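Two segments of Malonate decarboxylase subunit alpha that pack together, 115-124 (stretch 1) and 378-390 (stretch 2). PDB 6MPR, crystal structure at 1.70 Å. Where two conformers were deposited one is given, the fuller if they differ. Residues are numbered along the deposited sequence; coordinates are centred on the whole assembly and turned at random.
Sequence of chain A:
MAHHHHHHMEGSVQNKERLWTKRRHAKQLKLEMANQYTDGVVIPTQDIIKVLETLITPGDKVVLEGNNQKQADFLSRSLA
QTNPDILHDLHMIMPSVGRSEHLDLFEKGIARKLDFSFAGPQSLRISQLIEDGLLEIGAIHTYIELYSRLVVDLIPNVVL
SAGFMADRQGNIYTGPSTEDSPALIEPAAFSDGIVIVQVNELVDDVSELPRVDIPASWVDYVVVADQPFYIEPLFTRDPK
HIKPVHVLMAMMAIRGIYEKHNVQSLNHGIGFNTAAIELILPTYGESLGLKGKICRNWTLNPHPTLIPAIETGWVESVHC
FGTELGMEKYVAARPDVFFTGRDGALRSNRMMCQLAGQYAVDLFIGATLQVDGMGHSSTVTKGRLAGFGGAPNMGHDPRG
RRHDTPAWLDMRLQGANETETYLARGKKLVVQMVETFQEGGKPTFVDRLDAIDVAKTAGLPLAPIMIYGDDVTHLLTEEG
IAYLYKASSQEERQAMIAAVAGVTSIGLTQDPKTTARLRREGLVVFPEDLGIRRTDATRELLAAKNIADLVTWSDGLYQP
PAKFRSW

Stretch 1 (115-124) DFSFAGPQSL
Stretch 2 378-390: STVTKGRLAGFGG

Two segments remote in sequence can pack closely without forming a sheet, provided that backbone amides and bridging waters bond to carbonyls along the seam; residues 115-124 and 378-390 of malonate decarboxylase subunit alpha illustrate the principle. Stretch 1 enters as a strand at Asp 115 (phi/psi -118/128) and Phe 116 (-150/173), turns a corner at Ser 117 (-118/-48), and is extended again at Phe 118 (-121/142) and Ala 119 (-148/156) before looping through Gly 120 (-63/142), Pro 121 (-76/-14) and Gln 122 (-102/-9) to Ser 123 (-82/135) and Leu 124 (-95/0). Stretch 2 has no regular helix or strand. A type II turn from Thr 381 to Arg 384, closed by Arg 384 N to Thr 381 O at 2.9 Å, has Lys 382 at -54/128 and Gly 383 at 77/0. The chains run antiparallel: CA atoms pair Phe 118 with Gly 387 (4.0 Å), Pro 121 with Ala 386 (4.7 Å) and Leu 124 with Arg 384 (4.8 Å).

Ser 117 O accepts a nearly linear hydrogen bond from Gly 389 N (2.9 Å, 173°) and a weak, bent one from Phe 388 N (2.7 Å, 122°). Gly 387 N reaches Ala 119 O at 3.4 Å, straight but weak through length. Such closeness requires glycine at Gly 387 (-103/168), where a CB would clash with Ser 117 O, Ala 119 N and Phe 118 CA; Gly 389 adopts 57/-137, a positive phi that favours glycine.

Water 1 donates to Ala 119 O (2.6 Å) and, weakly, Gly 387 O (3.3 Å); water 3 donates to Pro 121 O (2.7 Å) and Thr 379 O (2.8 Å) while accepting from Thr 381 OG1 (2.5 Å). Water 5 links Leu 385 N (3.0 Å) to Ser 123 O (2.8 Å).

Among side chains, Phe 116 (chi1 p, 74°) brings CE2 to 3.8 Å from Gly 387 CA, whereas Phe 118 (t, chi2 77°) sets CB 3.9 Å from Gly 389 CA, with Gly 389 N at its ring edge. Pro 121, C-gamma endo, makes an apolar contact through CB with Ala 386 CB at 4.4 Å.

Arg 384 (m, t, t, chi4 78°) closes the far end. Arg 384 NE donates weakly to Gln 122 O (3.3 Å), Arg 384 NH2 donates to water 4 (2.8 Å), which donates to Gln 122 O (2.7 Å), and Arg 384 NH1 donates to Lys 382 O (3.1 Å). Leu 124 (chi1 m, chi2 91°) lays CD1 over one guanidinium face, 3.5 Å from Arg 384 NH2.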

# COMPACT_ATOMS: atom_id res chain seq x y z
N ASP A 115 0.51 -5.83 -19.18
CA ASP A 115 -0.07 -5.23 -17.99
C ASP A 115 0.84 -4.09 -17.58
O ASP A 115 2.05 -4.29 -17.45
CB ASP A 115 -0.22 -6.24 -16.85
CG ASP A 115 -1.45 -7.11 -17.00
OD1 ASP A 115 -2.58 -6.62 -16.77
OD2 ASP A 115 -1.30 -8.29 -17.38
N PHE A 116 0.27 -2.90 -17.38
CA PHE A 116 1.09 -1.72 -17.14
C PHE A 116 0.35 -0.72 -16.26
O PHE A 116 -0.83 -0.89 -15.94
CB PHE A 116 1.55 -1.05 -18.45
CG PHE A 116 0.46 -0.28 -19.18
CD1 PHE A 116 -0.54 -0.95 -19.87
CD2 PHE A 116 0.48 1.11 -19.21
CE1 PHE A 116 -1.53 -0.24 -20.56
CE2 PHE A 116 -0.50 1.82 -19.89
CZ PHE A 116 -1.52 1.15 -20.56
N SER A 117 1.08 0.33 -15.85
CA SER A 117 0.50 1.43 -15.08
C SER A 117 0.57 2.77 -15.79
O SER A 117 -0.44 3.49 -15.84
CB SER A 117 1.18 1.52 -13.71
OG SER A 117 0.63 2.61 -12.98
N PHE A 118 1.71 3.17 -16.34
CA PHE A 118 1.80 4.48 -16.97
C PHE A 118 2.18 4.38 -18.44
O PHE A 118 2.99 3.53 -18.82
CB PHE A 118 2.80 5.39 -16.24
CG PHE A 118 2.88 6.77 -16.83
CD1 PHE A 118 1.89 7.71 -16.58
CD2 PHE A 118 3.93 7.12 -17.67
CE1 PHE A 118 1.95 8.97 -17.15
CE2 PHE A 118 4.00 8.39 -18.24
CZ PHE A 118 3.01 9.31 -17.98
N ALA A 119 1.58 5.24 -19.25
CA ALA A 119 2.02 5.51 -20.61
C ALA A 119 1.70 6.96 -20.94
O ALA A 119 0.80 7.57 -20.35
CB ALA A 119 1.38 4.57 -21.63
N GLY A 120 2.46 7.50 -21.89
CA GLY A 120 2.33 8.89 -22.27
C GLY A 120 0.97 9.22 -22.86
O GLY A 120 0.38 8.43 -23.61
N PRO A 121 0.45 10.40 -22.53
CA PRO A 121 -0.92 10.76 -22.94
C PRO A 121 -1.08 11.13 -24.41
O PRO A 121 -2.22 11.23 -24.88
CB PRO A 121 -1.23 11.97 -22.05
CG PRO A 121 0.10 12.62 -21.85
CD PRO A 121 1.11 11.49 -21.79
N GLN A 122 0.00 11.39 -25.14
CA GLN A 122 -0.13 11.83 -26.52
C GLN A 122 0.13 10.73 -27.54
O GLN A 122 -0.15 10.94 -28.73
CB GLN A 122 0.81 13.02 -26.79
CG GLN A 122 0.45 14.25 -25.99
CD GLN A 122 1.35 15.43 -26.28
OE1 GLN A 122 2.47 15.26 -26.75
NE2 GLN A 122 0.86 16.63 -25.99
N SER A 123 0.61 9.58 -27.11
CA SER A 123 1.00 8.53 -28.04
C SER A 123 -0.20 7.71 -28.51
O SER A 123 -1.05 7.32 -27.71
CB SER A 123 2.03 7.61 -27.38
OG SER A 123 2.29 6.48 -28.21
N LEU A 124 -0.26 7.46 -29.81
CA LEU A 124 -1.28 6.61 -30.41
C LEU A 124 -0.83 5.17 -30.58
O LEU A 124 -1.60 4.34 -31.06
CB LEU A 124 -1.71 7.15 -31.77
CG LEU A 124 -2.35 8.53 -31.78
CD1 LEU A 124 -1.29 9.62 -31.99
CD2 LEU A 124 -3.43 8.61 -32.85
N SER A 378 -10.10 12.14 -16.38
CA SER A 378 -9.22 11.23 -17.10
C SER A 378 -8.31 12.03 -18.03
O SER A 378 -8.63 13.15 -18.43
CB SER A 378 -10.02 10.20 -17.90
OG SER A 378 -9.15 9.37 -18.64
N THR A 379 -7.15 11.45 -18.33
CA THR A 379 -6.27 11.98 -19.36
C THR A 379 -6.29 11.15 -20.64
O THR A 379 -5.62 11.50 -21.61
CB THR A 379 -4.83 12.11 -18.85
OG1 THR A 379 -4.37 10.82 -18.42
CG2 THR A 379 -4.75 13.11 -17.69
N VAL A 380 -7.06 10.05 -20.67
CA VAL A 380 -7.22 9.29 -21.90
C VAL A 380 -8.06 10.10 -22.88
O VAL A 380 -9.11 10.66 -22.51
CB VAL A 380 -7.85 7.92 -21.61
CG1 VAL A 380 -8.30 7.23 -22.90
CG2 VAL A 380 -6.87 7.03 -20.84
N THR A 381 -7.59 10.22 -24.12
CA THR A 381 -8.37 10.85 -25.18
C THR A 381 -8.44 9.90 -26.37
O THR A 381 -7.76 8.87 -26.42
CB THR A 381 -7.80 12.21 -25.62
OG1 THR A 381 -6.42 12.06 -26.00
CG2 THR A 381 -7.91 13.24 -24.49
N LYS A 382 -9.27 10.27 -27.34
CA LYS A 382 -9.55 9.39 -28.47
C LYS A 382 -8.26 8.95 -29.16
O LYS A 382 -7.40 9.78 -29.50
CB LYS A 382 -10.47 10.11 -29.46
CG LYS A 382 -11.01 9.23 -30.58
CD LYS A 382 -11.89 10.03 -31.55
CE LYS A 382 -12.74 9.12 -32.42
NZ LYS A 382 -11.92 8.11 -33.15
N GLY A 383 -8.11 7.64 -29.34
CA GLY A 383 -6.95 7.07 -29.98
C GLY A 383 -5.69 6.99 -29.13
O GLY A 383 -4.66 6.52 -29.64
N ARG A 384 -5.73 7.43 -27.87
CA ARG A 384 -4.53 7.51 -27.03
C ARG A 384 -4.77 6.87 -25.66
O ARG A 384 -5.18 7.54 -24.71
CB ARG A 384 -4.10 8.97 -26.89
CG ARG A 384 -3.75 9.61 -28.24
CD ARG A 384 -3.88 11.14 -28.18
NE ARG A 384 -3.29 11.80 -29.34
CZ ARG A 384 -3.86 11.88 -30.54
NH1 ARG A 384 -5.04 11.31 -30.76
NH2 ARG A 384 -3.23 12.51 -31.54
N LEU A 385 -4.47 5.58 -25.53
CA LEU A 385 -4.76 4.85 -24.29
C LEU A 385 -3.69 5.17 -23.24
O LEU A 385 -2.75 4.41 -22.99
CB LEU A 385 -4.85 3.36 -24.59
CG LEU A 385 -5.39 2.45 -23.50
CD1 LEU A 385 -6.73 2.94 -23.01
CD2 LEU A 385 -5.52 1.04 -24.05
N ALA A 386 -3.84 6.33 -22.62
CA ALA A 386 -2.92 6.73 -21.57
C ALA A 386 -2.97 5.74 -20.40
O ALA A 386 -3.94 4.98 -20.23
CB ALA A 386 -3.24 8.15 -21.07
N GLY A 387 -1.90 5.72 -19.62
CA GLY A 387 -1.89 5.01 -18.36
C GLY A 387 -2.04 6.00 -17.23
O GLY A 387 -1.94 7.21 -17.41
N PHE A 388 -2.30 5.47 -16.04
CA PHE A 388 -2.66 6.09 -14.76
C PHE A 388 -1.45 6.55 -13.94
O PHE A 388 -1.51 7.50 -13.16
CB PHE A 388 -3.43 5.07 -13.90
CG PHE A 388 -4.79 4.66 -14.43
CD1 PHE A 388 -5.70 5.60 -14.87
CD2 PHE A 388 -5.17 3.32 -14.42
CE1 PHE A 388 -6.96 5.22 -15.34
CE2 PHE A 388 -6.42 2.93 -14.89
CZ PHE A 388 -7.33 3.88 -15.34
N GLY A 389 -0.38 5.75 -13.99
CA GLY A 389 0.71 5.98 -13.06
C GLY A 389 0.24 5.94 -11.61
O GLY A 389 -0.55 5.08 -11.21
N GLY A 390 0.73 6.89 -10.81
CA GLY A 390 0.35 6.93 -9.41
C GLY A 390 -0.97 7.61 -9.11
O GLY A 390 -1.46 7.50 -7.98
O HOH W 1 -0.64 9.54 -19.39
O HOH W 2 -0.19 5.45 -24.61
O HOH W 3 -4.66 12.06 -24.17
O HOH W 4 -0.70 12.97 -30.46
O HOH W 5 -2.24 4.84 -27.45